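Cytochrome c-552 (PDB 1H1O) carries electrons in the periplasm as a diheme, high-potential c4-type cytochrome whose two haem groups are each held in a cytochrome c domain. Local coordinates at residues I168-A171 / Q172-V176; I144-Q147 / L148-F151. All coordinates share one frame; numbering follows the deposited sequence.

Interaction 1: residues I168-A171 / Q172-V176; sequences ITVA and QMKDV
Thr169 and Gln172 grip each other reciprocally at the start of helix 170-182. The threonine hydroxyl accepts from the backbone of Gln172, with Gln172 N 3.2 Å from Thr169 OG1 and an N-H...O angle of 165°. In return the amide oxygen of Gln172 takes the backbone N-H of Thr169: Thr169 N lies 3.0 Å from Gln172 OE1, and at 172° the bond is almost straight. The donor stands somewhat off the plane of that side-chain carbonyl. A chi1 of 64° sets OG1 between the backbone N and the carbonyl carbon of Thr169, which turns the hydroxyl into the first turn; a weak bond of 3.4 Å also links Thr169 OG1 to Gln172 OE1. The other end of the same amide is satisfied elsewhere, since Gln172 NE2 is hydrogen-bonded to Glu114.

Behind the cap the regular helical bonds begin. Met173 N donates to Thr169 O at 2.9 Å, and Lys174 N and Asp175 N follow on Val170 O and Ala171 O at 3.1 and 3.2 Å. On the buried side Ile168 CG2 packs on Met173 CG at 3.5 Å, an apolar contact spanning the cap residue. Ile168 also touches a haem, while Met173 lies against helix 141-153. The two reciprocal bonds to main-chain N-H groups define a capping box, accompanied by an Ile168-Met173 contact in the positions of a hydrophobic staple, at the N terminus of the last helix of the second cytochrome c domain.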
loop_
_atom_site.group_PDB
_atom_site.type_symbol
_atom_site.label_atom_id
_atom_site.label_comp_id
_atom_site.label_asym_id
_atom_site.label_seq_id
_atom_site.Cartn_x
_atom_site.Cartn_y
_atom_site.Cartn_z
ATOM N N ILE A 168 8.006 -14.688 1.872
ATOM C CA ILE A 168 8.216 -14.025 0.600
ATOM C C ILE A 168 9.662 -13.582 0.466
ATOM O O ILE A 168 10.211 -12.943 1.363
ATOM C CB ILE A 168 7.302 -12.796 0.451
ATOM C CG1 ILE A 168 5.845 -13.208 0.679
ATOM C CG2 ILE A 168 7.457 -12.198 -0.950
ATOM C CD1 ILE A 168 4.881 -12.024 0.819
ATOM N N THR A 169 10.283 -13.941 -0.650
ATOM C CA THR A 169 11.661 -13.537 -0.899
ATOM C C THR A 169 11.634 -12.171 -1.608
ATOM O O THR A 169 10.592 -11.733 -2.124
ATOM C CB THR A 169 12.386 -14.511 -1.838
ATOM O OG1 THR A 169 11.742 -14.465 -3.119
ATOM C CG2 THR A 169 12.349 -15.953 -1.298
ATOM N N VAL A 170 12.787 -11.510 -1.631
ATOM C CA VAL A 170 12.917 -10.215 -2.285
ATOM C C VAL A 170 12.523 -10.360 -3.750
ATOM O O VAL A 170 11.829 -9.511 -4.301
ATOM C CB VAL A 170 14.366 -9.698 -2.214
ATOM C CG1 VAL A 170 14.505 -8.446 -3.055
ATOM C CG2 VAL A 170 14.746 -9.406 -0.772
ATOM N N ALA A 171 12.961 -11.450 -4.372
ATOM C CA ALA A 171 12.644 -11.695 -5.768
ATOM C C ALA A 171 11.129 -11.734 -6.018
ATOM O O ALA A 171 10.641 -11.114 -6.965
ATOM C CB ALA A 171 13.281 -12.982 -6.218
ATOM N N GLN A 172 10.389 -12.457 -5.176
ATOM C CA GLN A 172 8.942 -12.557 -5.321
ATOM C C GLN A 172 8.273 -11.221 -4.996
ATOM O O GLN A 172 7.275 -10.851 -5.626
ATOM C CB GLN A 172 8.395 -13.658 -4.413
ATOM C CG GLN A 172 8.903 -15.053 -4.774
ATOM C CD GLN A 172 8.680 -16.076 -3.661
ATOM O OE1 GLN A 172 8.685 -15.737 -2.476
ATOM N NE2 GLN A 172 8.505 -17.341 -4.045
ATOM N N MET A 173 8.809 -10.502 -4.011
ATOM C CA MET A 173 8.253 -9.196 -3.665
ATOM C C MET A 173 8.237 -8.338 -4.916
ATOM O O MET A 173 7.271 -7.625 -5.179
ATOM C CB MET A 173 9.102 -8.482 -2.618
ATOM C CG MET A 173 8.998 -9.039 -1.221
ATOM S SD MET A 173 10.029 -8.071 -0.122
ATOM C CE MET A 173 9.894 -9.053 1.379
ATOM N N LYS A 174 9.319 -8.416 -5.685
ATOM C CA LYS A 174 9.446 -7.648 -6.921
ATOM C C LYS A 174 8.391 -8.082 -7.953
ATOM O O LYS A 174 7.803 -7.253 -8.648
ATOM C CB LYS A 174 10.851 -7.825 -7.497
ATOM C CG LYS A 174 11.962 -7.234 -6.635
ATOM C CD LYS A 174 13.318 -7.458 -7.289
ATOM C CE LYS A 174 14.431 -6.727 -6.553
ATOM N NZ LYS A 174 15.748 -6.976 -7.203
ATOM N N ASP A 175 8.153 -9.384 -8.044
ATOM C CA ASP A 175 7.164 -9.879 -8.982
ATOM C C ASP A 175 5.783 -9.433 -8.609
ATOM O O ASP A 175 5.089 -8.837 -9.424
ATOM C CB ASP A 175 7.253 -11.386 -9.073
ATOM C CG ASP A 175 8.557 -11.804 -9.660
ATOM O OD1 ASP A 175 9.221 -10.860 -10.130
ATOM O OD2 ASP A 175 8.920 -13.003 -9.661
ATOM N N VAL A 176 5.381 -9.684 -7.375
ATOM C CA VAL A 176 4.059 -9.256 -6.970
ATOM C C VAL A 176 3.952 -7.736 -7.136
ATOM O O VAL A 176 2.922 -7.236 -7.567
ATOM C CB VAL A 176 3.764 -9.669 -5.527
ATOM C CG1 VAL A 176 2.335 -9.309 -5.166
ATOM C CG2 VAL A 176 3.960 -11.164 -5.391
#

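Interaction 2: residues I144-Q147 / L148-F151; sequences IIQQ and LTYF. With HEM (protoporphyrin IX containing Fe), chain C.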
loop_
_atom_site.group_PDB
_atom_site.type_symbol
_atom_site.label_atom_id
_atom_site.label_comp_id
_atom_site.label_asym_id
_atom_site.label_seq_id
_atom_site.Cartn_x
_atom_site.Cartn_y
_atom_site.Cartn_z
ATOM N N ILE A 144 5.224 -1.035 -2.791
ATOM C CA ILE A 144 4.795 -2.388 -2.466
ATOM C C ILE A 144 5.970 -3.186 -1.902
ATOM O O ILE A 144 5.881 -3.787 -0.822
ATOM C CB ILE A 144 4.236 -3.081 -3.713
ATOM C CG1 ILE A 144 2.939 -2.391 -4.120
ATOM C CG2 ILE A 144 4.030 -4.581 -3.444
ATOM C CD1 ILE A 144 2.341 -2.916 -5.371
ATOM N N ILE A 145 7.079 -3.170 -2.631
ATOM C CA ILE A 145 8.286 -3.874 -2.208
ATOM C C ILE A 145 8.707 -3.401 -0.825
ATOM O O ILE A 145 9.085 -4.200 0.033
ATOM C CB ILE A 145 9.442 -3.612 -3.174
ATOM C CG1 ILE A 145 9.067 -4.142 -4.561
ATOM C CG2 ILE A 145 10.731 -4.250 -2.635
ATOM C CD1 ILE A 145 10.125 -3.918 -5.612
ATOM N N GLN A 146 8.633 -2.096 -0.607
ATOM C CA GLN A 146 9.023 -1.533 0.679
ATOM C C GLN A 146 8.129 -2.031 1.801
ATOM O O GLN A 146 8.594 -2.329 2.895
ATOM C CB GLN A 146 8.965 -0.009 0.647
ATOM C CG GLN A 146 9.385 0.618 1.970
ATOM C CD GLN A 146 10.775 0.150 2.392
ATOM O OE1 GLN A 146 10.930 -0.836 3.127
ATOM N NE2 GLN A 146 11.793 0.846 1.909
ATOM N N GLN A 147 6.834 -2.099 1.544
ATOM C CA GLN A 147 5.937 -2.563 2.581
ATOM C C GLN A 147 6.122 -4.069 2.820
ATOM O O GLN A 147 6.079 -4.521 3.948
ATOM C CB GLN A 147 4.502 -2.211 2.218
ATOM C CG GLN A 147 4.324 -0.706 2.018
ATOM C CD GLN A 147 4.859 0.075 3.197
ATOM O OE1 GLN A 147 5.577 1.077 3.036
ATOM N NE2 GLN A 147 4.524 -0.378 4.396
ATOM N N LEU A 148 6.351 -4.839 1.765
ATOM C CA LEU A 148 6.553 -6.258 1.951
ATOM C C LEU A 148 7.827 -6.452 2.773
ATOM O O LEU A 148 7.921 -7.353 3.598
ATOM C CB LEU A 148 6.641 -6.960 0.594
ATOM C CG LEU A 148 5.267 -7.046 -0.072
ATOM C CD1 LEU A 148 5.396 -7.693 -1.446
ATOM C CD2 LEU A 148 4.317 -7.841 0.841
ATOM N N THR A 149 8.802 -5.579 2.557
ATOM C CA THR A 149 10.049 -5.652 3.299
ATOM C C THR A 149 9.768 -5.366 4.780
ATOM O O THR A 149 10.258 -6.069 5.669
ATOM C CB THR A 149 11.044 -4.631 2.754
ATOM O OG1 THR A 149 11.253 -4.893 1.364
ATOM C CG2 THR A 149 12.386 -4.725 3.490
ATOM N N TYR A 150 8.969 -4.332 5.035
ATOM C CA TYR A 150 8.612 -3.941 6.404
ATOM C C TYR A 150 7.812 -5.047 7.104
ATOM O O TYR A 150 7.962 -5.276 8.302
ATOM C CB TYR A 150 7.774 -2.660 6.383
ATOM C CG TYR A 150 8.522 -1.365 6.106
ATOM C CD1 TYR A 150 7.876 -0.310 5.470
ATOM C CD2 TYR A 150 9.839 -1.165 6.536
ATOM C CE1 TYR A 150 8.498 0.906 5.266
ATOM C CE2 TYR A 150 10.485 0.065 6.335
ATOM C CZ TYR A 150 9.801 1.099 5.696
ATOM O OH TYR A 150 10.373 2.334 5.463
ATOM N N PHE A 151 6.942 -5.707 6.352
ATOM C CA PHE A 151 6.131 -6.794 6.891
ATOM C C PHE A 151 6.999 -8.018 7.156
ATOM O O PHE A 151 6.851 -8.696 8.171
ATOM C CB PHE A 151 5.023 -7.175 5.906
ATOM C CG PHE A 151 3.890 -6.200 5.859
ATOM C CD1 PHE A 151 3.258 -5.794 7.027
ATOM C CD2 PHE A 151 3.393 -5.751 4.647
ATOM C CE1 PHE A 151 2.137 -4.959 6.983
ATOM C CE2 PHE A 151 2.265 -4.915 4.603
ATOM C CZ PHE A 151 1.647 -4.529 5.771
HETATM C CHA HEM C . -1.571 -4.922 3.352
HETATM C CHB HEM C . 0.812 -7.445 0.054
HETATM C CHC HEM C . -1.729 -11.342 1.309
HETATM C CHD HEM C . -4.119 -8.803 4.542
HETATM C C1A HEM C . -0.684 -5.262 2.330
HETATM C C2A HEM C . 0.264 -4.357 1.716
HETATM C C3A HEM C . 0.938 -5.051 0.776
HETATM C C4A HEM C . 0.392 -6.405 0.835
HETATM C CMA HEM C . 2.029 -4.601 -0.151
HETATM C CAA HEM C . 0.431 -2.927 2.097
HETATM C CBA HEM C . -0.541 -1.994 1.392
HETATM C CGA HEM C . -0.287 -0.644 1.589
HETATM O O1A HEM C . -0.981 0.139 0.877
HETATM O O2A HEM C . 0.532 -0.205 2.404
HETATM C C1B HEM C . 0.314 -8.732 0.124
HETATM C C2B HEM C . 0.815 -9.812 -0.686
HETATM C C3B HEM C . 0.115 -10.911 -0.300
HETATM C C4B HEM C . -0.825 -10.493 0.697
HETATM C CMB HEM C . 1.921 -9.657 -1.705
HETATM C CAB HEM C . 0.230 -12.326 -0.743
HETATM C CBB HEM C . 1.681 -12.896 -0.663
HETATM C C1C HEM C . -2.610 -11.001 2.279
HETATM C C2C HEM C . -3.536 -11.908 2.911
HETATM C C3C HEM C . -4.184 -11.161 3.838
HETATM C C4C HEM C . -3.685 -9.839 3.749
HETATM C CMC HEM C . -3.653 -13.375 2.546
HETATM C CAC HEM C . -5.267 -11.566 4.863
HETATM C CBC HEM C . -4.867 -12.798 5.736
HETATM C C1D HEM C . -3.643 -7.506 4.510
HETATM C C2D HEM C . -4.122 -6.447 5.389
HETATM C C3D HEM C . -3.404 -5.372 5.062
HETATM C C4D HEM C . -2.486 -5.765 3.967
HETATM C CMD HEM C . -5.188 -6.621 6.428
HETATM C CAD HEM C . -3.444 -3.984 5.654
HETATM C CBD HEM C . -2.648 -3.971 7.034
HETATM C CGD HEM C . -2.936 -2.841 7.836
HETATM O O1D HEM C . -4.079 -2.725 8.405
HETATM O O2D HEM C . -2.071 -1.942 8.004
HETATM N NA HEM C . -0.599 -6.497 1.791
HETATM N NB HEM C . -0.691 -9.158 0.976
HETATM N NC HEM C . -2.721 -9.725 2.804
HETATM N ND HEM C . -2.650 -7.066 3.652
HETATM FE FE HEM C . -1.685 -8.120 2.293
#
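Gln146 lays its amide over one face of the Tyr150 ring, one turn further along helix 141-153, a haem-lining helix of the second cytochrome c domain. Gln146 OE1 sits 3.3 Å above the ring plane, over its centre, and the amide and ring planes differ by only 24°, so the amide lies nearly parallel to the ring. Gln146 starts with CG anti to the backbone N and then bends at chi2 (56°), which folds its amide back over the tyrosine. Gln147 meets the same ring differently: its amide end lies at the ring edge, its plane turned 63° from that of the ring. The phenol oxygen is held by a hydrogen bond with Asn59 N.

On the haem side, Ile144 and Leu148 run side by side, with Ile144 CG2 3.9 Å from Leu148 CD1. Leu148 CD2 touches the haem meso carbon CHB at 3.6 Å, while Phe151 presents its ring edge to the propionate-bearing side of pyrrole A, CE2 lying 3.6 Å from haem C2A. Thr149 turns its hydroxyl back onto the helix: Ile145 O accepts from Thr149 N at 2.9 Å and from Thr149 OG1 at 2.6 Å, the two donors arriving from opposite faces of the carbonyl plane.

How the interactions relate
From the N terminus, interaction 2 comes first, wholly within helix 141-153; the chain then passes through helix 159-165 before interaction 1 opens helix 170-182. The two are in series, neither nesting nor crossing, and since each joins adjoining segments, with its main contacts three to five residues apart, neither closes a long loop. Their centres are about 10 Å apart, and side chains pack on side chains and on the main chain: Met173 CE lies 3.4 Å from Leu148 O, Met173 SD 3.7 Å from Thr149 OG1. The beginning of the last helix thus meets helix 141-153 inside one cytochrome c domain, whose haem is touched by Ile168 and Val176 of interaction 1 and by Leu148 and Phe151 of interaction 2.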